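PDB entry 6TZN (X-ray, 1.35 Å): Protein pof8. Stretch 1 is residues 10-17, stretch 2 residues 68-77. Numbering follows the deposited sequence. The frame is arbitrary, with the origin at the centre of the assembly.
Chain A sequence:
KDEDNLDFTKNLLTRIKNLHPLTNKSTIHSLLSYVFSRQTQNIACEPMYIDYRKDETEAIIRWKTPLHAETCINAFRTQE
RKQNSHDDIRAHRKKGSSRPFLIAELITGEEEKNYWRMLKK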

ATOM      1  N   LYS A  10      -4.569  11.774  12.035  1.00 24.99           N
ATOM      2  CA  LYS A  10      -4.294  10.392  12.400  1.00 25.25           C
ATOM      3  C   LYS A  10      -4.884   9.423  11.383  1.00 22.95           C
ATOM      4  O   LYS A  10      -5.842   9.736  10.668  1.00 23.42           O
ATOM      5  CB  LYS A  10      -4.852  10.085  13.789  1.00 29.06           C
ATOM      6  CG  LYS A  10      -4.279  10.969  14.872  1.00 31.65           C
ATOM      7  N   ASN A  11      -4.272   8.240  11.309  1.00 21.08           N
ATOM      8  CA  ASN A  11      -4.828   7.094  10.593  1.00 20.74           C
ATOM      9  C   ASN A  11      -4.790   7.257   9.074  1.00 19.42           C
ATOM     10  O   ASN A  11      -5.623   6.699   8.361  1.00 19.72           O
ATOM     11  CB  ASN A  11      -6.216   6.717  11.114  1.00 22.91           C
ATOM     12  CG  ASN A  11      -6.201   6.449  12.598  1.00 26.18           C
ATOM     13  OD1 ASN A  11      -5.304   5.770  13.104  1.00 28.34           O
ATOM     14  ND2 ASN A  11      -7.174   6.997  13.314  1.00 30.11           N
ATOM     15  N   LEU A  12      -3.780   7.964   8.558  1.00 18.33           N
ATOM     16  CA  LEU A  12      -3.610   8.146   7.124  1.00 18.35           C
ATOM     17  C   LEU A  12      -2.635   7.160   6.498  1.00 17.47           C
ATOM     18  O   LEU A  12      -2.609   7.049   5.268  1.00 17.86           O
ATOM     19  CB  LEU A  12      -3.084   9.557   6.824  1.00 19.16           C
ATOM     20  CG  LEU A  12      -3.981  10.768   7.106  1.00 19.47           C
ATOM     21  CD1 LEU A  12      -3.232  12.056   6.754  1.00 21.56           C
ATOM     22  CD2 LEU A  12      -5.269  10.672   6.315  1.00 22.26           C
ATOM     23  N   LEU A  13      -1.835   6.455   7.295  1.00 17.59           N
ATOM     24  CA  LEU A  13      -0.641   5.775   6.797  1.00 16.68           C
ATOM     25  C   LEU A  13      -0.840   4.267   6.787  1.00 16.71           C
ATOM     26  O   LEU A  13      -1.223   3.683   7.806  1.00 18.85           O
ATOM     27  CB  LEU A  13       0.563   6.093   7.684  1.00 18.05           C
ATOM     28  CG  LEU A  13       0.861   7.557   7.988  1.00 18.83           C
ATOM     29  CD1 LEU A  13       2.026   7.642   8.965  1.00 20.61           C
ATOM     30  CD2 LEU A  13       1.169   8.322   6.701  1.00 21.62           C
ATOM     31  N   THR A  14      -0.550   3.631   5.652  1.00 16.21           N
ATOM     32  CA  THR A  14      -0.544   2.176   5.563  1.00 16.29           C
ATOM     33  C   THR A  14       0.811   1.699   5.065  1.00 16.52           C
ATOM     34  O   THR A  14       1.328   2.208   4.066  1.00 18.04           O
ATOM     35  CB  THR A  14      -1.637   1.627   4.633  1.00 17.56           C
ATOM     36  OG1 THR A  14      -1.390   2.037   3.280  1.00 17.32           O
ATOM     37  CG2 THR A  14      -3.018   2.086   5.088  1.00 18.58           C
ATOM     38  N   ARG A  15       1.376   0.718   5.748  1.00 16.88           N
ATOM     39  CA  ARG A  15       2.556   0.038   5.247  1.00 17.42           C
ATOM     40  C   ARG A  15       2.099  -1.089   4.336  1.00 16.81           C
ATOM     41  O   ARG A  15       1.212  -1.867   4.702  1.00 19.29           O
ATOM     42  CB  ARG A  15       3.365  -0.540   6.403  1.00 20.99           C
ATOM     43  CG  ARG A  15       4.505  -1.435   5.943  1.00 26.34           C
ATOM     44  CD  ARG A  15       5.354  -1.890   7.106  1.00 32.78           C
ATOM     45  NE  ARG A  15       6.309  -0.856   7.482  1.00 41.32           N
ATOM     46  CZ  ARG A  15       6.207  -0.108   8.573  1.00 42.83           C
ATOM     47  NH1 ARG A  15       5.190  -0.279   9.408  1.00 43.68           N
ATOM     48  NH2 ARG A  15       7.127   0.810   8.829  1.00 46.92           N
ATOM     49  N   ILE A  16       2.674  -1.155   3.141  1.00 16.53           N
ATOM     50  CA  ILE A  16       2.455  -2.262   2.218  1.00 16.39           C
ATOM     51  C   ILE A  16       3.692  -3.140   2.261  1.00 16.57           C
ATOM     52  O   ILE A  16       4.811  -2.641   2.096  1.00 18.79           O
ATOM     53  CB  ILE A  16       2.209  -1.759   0.783  1.00 17.58           C
ATOM     54  CG1 ILE A  16       1.163  -0.640   0.755  1.00 20.39           C
ATOM     55  CG2 ILE A  16       1.833  -2.928  -0.126  1.00 20.12           C
ATOM     56  CD1 ILE A  16      -0.198  -1.067   1.233  1.00 20.11           C
ATOM     57  N   LYS A  17       3.506  -4.432   2.505  1.00 16.04           N
ATOM     58  CA  LYS A  17       4.610  -5.377   2.586  1.00 16.03           C
ATOM     59  C   LYS A  17       4.512  -6.421   1.483  1.00 16.35           C
ATOM     60  O   LYS A  17       3.422  -6.743   0.997  1.00 16.83           O
ATOM     61  CB  LYS A  17       4.632  -6.097   3.939  1.00 19.53           C
ATOM     62  CG  LYS A  17       4.862  -5.160   5.109  1.00 23.94           C
ATOM     63  CD  LYS A  17       5.160  -5.919   6.386  1.00 33.45           C
ATOM     64  CE  LYS A  17       3.957  -6.702   6.864  1.00 39.65           C
ATOM     65  NZ  LYS A  17       4.289  -7.470   8.095  1.00 44.02           N
ATOM     66  N   HIS A  68      -9.821   6.315   3.099  1.00 20.59           N
ATOM     67  CA  HIS A  68      -9.019   5.678   2.055  1.00 18.87           C
ATOM     68  C   HIS A  68      -8.075   4.640   2.649  1.00 17.55           C
ATOM     69  O   HIS A  68      -7.941   3.530   2.120  1.00 18.42           O
ATOM     70  CB  HIS A  68      -8.205   6.727   1.297  1.00 19.70           C
ATOM     71  CG  HIS A  68      -9.015   7.614   0.402  1.00 23.86           C
ATOM     72  ND1 HIS A  68      -9.423   8.875   0.776  1.00 27.42           N
ATOM     73  CD2 HIS A  68      -9.465   7.431  -0.861  1.00 26.39           C
ATOM     74  CE1 HIS A  68     -10.105   9.426  -0.212  1.00 26.79           C
ATOM     75  NE2 HIS A  68     -10.142   8.572  -1.219  1.00 27.71           N
ATOM     76  N   ALA A  69      -7.401   4.992   3.749  1.00 17.57           N
ATOM     77  CA  ALA A  69      -6.472   4.056   4.374  1.00 17.60           C
ATOM     78  C   ALA A  69      -7.195   2.806   4.856  1.00 17.87           C
ATOM     79  O   ALA A  69      -6.700   1.686   4.677  1.00 18.01           O
ATOM     80  CB  ALA A  69      -5.721   4.726   5.525  1.00 17.23           C
ATOM     81  N   GLU A  70      -8.373   2.975   5.462  1.00 19.60           N
ATOM     82  CA  GLU A  70      -9.144   1.821   5.917  1.00 21.27           C
ATOM     83  C   GLU A  70      -9.572   0.944   4.747  1.00 19.95           C
ATOM     84  O   GLU A  70      -9.552  -0.291   4.846  1.00 20.48           O
ATOM     85  CB  GLU A  70     -10.375   2.304   6.684  1.00 25.45           C
ATOM     86  CG  GLU A  70     -11.140   1.198   7.398  1.00 33.59           C
ATOM     87  CD  GLU A  70     -12.322   1.725   8.183  1.00 48.91           C
ATOM     88  OE1 GLU A  70     -13.053   2.590   7.653  1.00 52.22           O
ATOM     89  OE2 GLU A  70     -12.522   1.275   9.331  1.00 57.52           O
ATOM     90  N   THR A  71      -9.973   1.564   3.635  1.00 19.11           N
ATOM     91  CA  THR A  71     -10.358   0.795   2.458  1.00 19.69           C
ATOM     92  C   THR A  71      -9.182  -0.032   1.948  1.00 18.86           C
ATOM     93  O   THR A  71      -9.345  -1.192   1.550  1.00 19.29           O
ATOM     94  CB  THR A  71     -10.866   1.746   1.371  1.00 21.72           C
ATOM     95  OG1 THR A  71     -12.013   2.462   1.850  1.00 25.08           O
ATOM     96  CG2 THR A  71     -11.223   0.989   0.100  1.00 23.73           C
ATOM     97  N   CYS A  72      -7.984   0.557   1.954  1.00 19.13           N
ATOM     98  CA  CYS A  72      -6.787  -0.171   1.545  1.00 18.45           C
ATOM     99  C   CYS A  72      -6.556  -1.386   2.439  1.00 17.76           C
ATOM    100  O   CYS A  72      -6.300  -2.497   1.950  1.00 18.48           O
ATOM    101  CB  CYS A  72      -5.589   0.774   1.593  1.00 18.14           C
ATOM    102  SG  CYS A  72      -4.012  -0.022   1.257  1.00 20.10           S
ATOM    103  N   ILE A  73      -6.632  -1.195   3.759  1.00 18.62           N
ATOM    104  CA  ILE A  73      -6.431  -2.308   4.685  1.00 18.78           C
ATOM    105  C   ILE A  73      -7.433  -3.421   4.412  1.00 19.25           C
ATOM    106  O   ILE A  73      -7.073  -4.604   4.336  1.00 20.19           O
ATOM    107  CB  ILE A  73      -6.517  -1.822   6.144  1.00 20.47           C
ATOM    108  CG1 ILE A  73      -5.449  -0.765   6.430  1.00 23.76           C
ATOM    109  CG2 ILE A  73      -6.396  -3.002   7.100  1.00 23.16           C
ATOM    110  CD1 ILE A  73      -4.064  -1.215   6.118  1.00 25.16           C
ATOM    111  N   ASN A  74      -8.709  -3.058   4.247  1.00 19.62           N
ATOM    112  CA  ASN A  74      -9.740  -4.065   4.006  1.00 20.97           C
ATOM    113  C   ASN A  74      -9.502  -4.789   2.689  1.00 18.80           C
ATOM    114  O   ASN A  74      -9.713  -6.004   2.591  1.00 20.59           O
ATOM    115  CB  ASN A  74     -11.121  -3.411   4.010  1.00 23.90           C
ATOM    116  CG  ASN A  74     -11.531  -2.923   5.384  1.00 25.10           C
ATOM    117  OD1 ASN A  74     -10.996  -3.374   6.395  1.00 28.81           O
ATOM    118  ND2 ASN A  74     -12.487  -1.997   5.427  1.00 29.40           N
ATOM    119  N   ALA A  75      -9.063  -4.058   1.663  1.00 18.03           N
ATOM    120  CA  ALA A  75      -8.862  -4.646   0.343  1.00 19.38           C
ATOM    121  C   ALA A  75      -7.814  -5.753   0.379  1.00 20.04           C
ATOM    122  O   ALA A  75      -8.030  -6.848  -0.157  1.00 20.88           O
ATOM    123  CB  ALA A  75      -8.456  -3.556  -0.646  1.00 19.95           C
ATOM    124  N   PHE A  76      -6.657  -5.486   0.988  1.00 17.85           N
ATOM    125  CA  PHE A  76      -5.617  -6.510   1.018  1.00 20.17           C
ATOM    126  C   PHE A  76      -5.910  -7.625   2.009  1.00 22.46           C
ATOM    127  O   PHE A  76      -5.388  -8.733   1.844  1.00 24.29           O
ATOM    128  CB  PHE A  76      -4.244  -5.892   1.268  1.00 20.51           C
ATOM    129  CG  PHE A  76      -3.706  -5.153   0.084  1.00 19.10           C
ATOM    130  CD1 PHE A  76      -3.135  -5.842  -0.976  1.00 21.73           C
ATOM    131  CD2 PHE A  76      -3.808  -3.770   0.011  1.00 19.71           C
ATOM    132  CE1 PHE A  76      -2.652  -5.167  -2.076  1.00 22.40           C
ATOM    133  CE2 PHE A  76      -3.324  -3.085  -1.084  1.00 22.91           C
ATOM    134  CZ  PHE A  76      -2.739  -3.786  -2.132  1.00 21.98           C
ATOM    135  N   ARG A  77      -6.746  -7.369   3.017  1.00 21.24           N
ATOM    136  CA  ARG A  77      -7.139  -8.450   3.913  1.00 23.23           C
ATOM    137  C   ARG A  77      -8.064  -9.434   3.211  1.00 24.30           C
ATOM    138  O   ARG A  77      -7.974 -10.648   3.432  1.00 28.51           O
ATOM    139  CB  ARG A  77      -7.818  -7.888   5.160  1.00 26.17           C
ATOM    140  CG  ARG A  77      -8.120  -8.955   6.198  1.00 32.64           C
ATOM    141  CD  ARG A  77      -8.978  -8.420   7.330  1.00 39.52           C
ATOM    142  NE  ARG A  77     -10.332  -8.110   6.884  1.00 43.63           N
ATOM    143  CZ  ARG A  77     -10.820  -6.879   6.779  1.00 47.31           C
ATOM    144  NH1 ARG A  77     -10.059  -5.837   7.090  1.00 48.36           N
ATOM    145  NH2 ARG A  77     -12.065  -6.691   6.363  1.00 49.65           N
TER

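What kind of contact joins the strand to the helix? It is packing alone: no hydrogen bond crosses between the two stretches, and about 274 Å² of surface, both sides summed, is buried between them. Strand 13-17 lies against helix 68-77 with their N-to-C directions 27° apart and their axes 8.4 Å apart at closest approach. The helix meets its own backbone needs through bonds such as Ile-73 N to Ala-69 O, 3.0 Å. Most of its contacts with the other stretch are made by side chains. Ala-69, Cys-72 and Phe-76 point toward the strand, following the spacing of helical turns.

Where does a side chain pack against main-chain carbonyls? The CA atoms of Leu-12 and Ala-69 are 5.7 Å apart, and the alanine methyl is short enough to fit between the backbones at that distance. Ala-69 CB lies 3.5 Å from Asn-11 O and 3.9 Å from Leu-12 O, van der Waals contacts with main-chain carbonyls just before the strand. The CA-to-CB bond of Leu-12 points away from the helix, so here it offers the helix backbone rather than its isobutyl group. In the reverse sense, Thr-14 CG2 lies 3.7 Å from Ala-69 O.

Which side-chain carbons and sulfur pack together? Thr-14, with 67 Å² covered, has the largest contact area of any residue in either stretch, and its CA-to-CB bond points toward the helix. In the p rotamer, Thr-14 CG2 packs 3.8 Å from Ala-69 CB and 3.6 Å from Ile-73 CD1. Ile-73 sets out sideways from the helix, but its m,m conformation brings the end of the chain nearer to reach that methyl. The CA atoms of Ile-16 and Phe-76 are 9.2 Å apart, and longer side chains fill the gap. Ile-16 starts sideways, yet its m,m conformation brings Ile-16 CD1 nearer the helix, to 4.0 Å from Cys-72 SG and 4.4 Å from Phe-76 CE2. It meets the phenylalanine ring obliquely.

How are polar groups accommodated? Thr-14 OG1 sits 3.9 Å from Cys-72 SG, a contact rather than a hydrogen bond; its polar need is met elsewhere in the structure. Threonine thus suits a buried site that calls for both a methyl and a satisfied hydroxyl. The small, weakly polar thiol of Cys-72 touches both Thr-14 and Ile-16, linking the two parts of this buried contact. Between these two strand residues, Arg-15 points away and remains partly exposed, as the alternation of a β-strand leads one to expect.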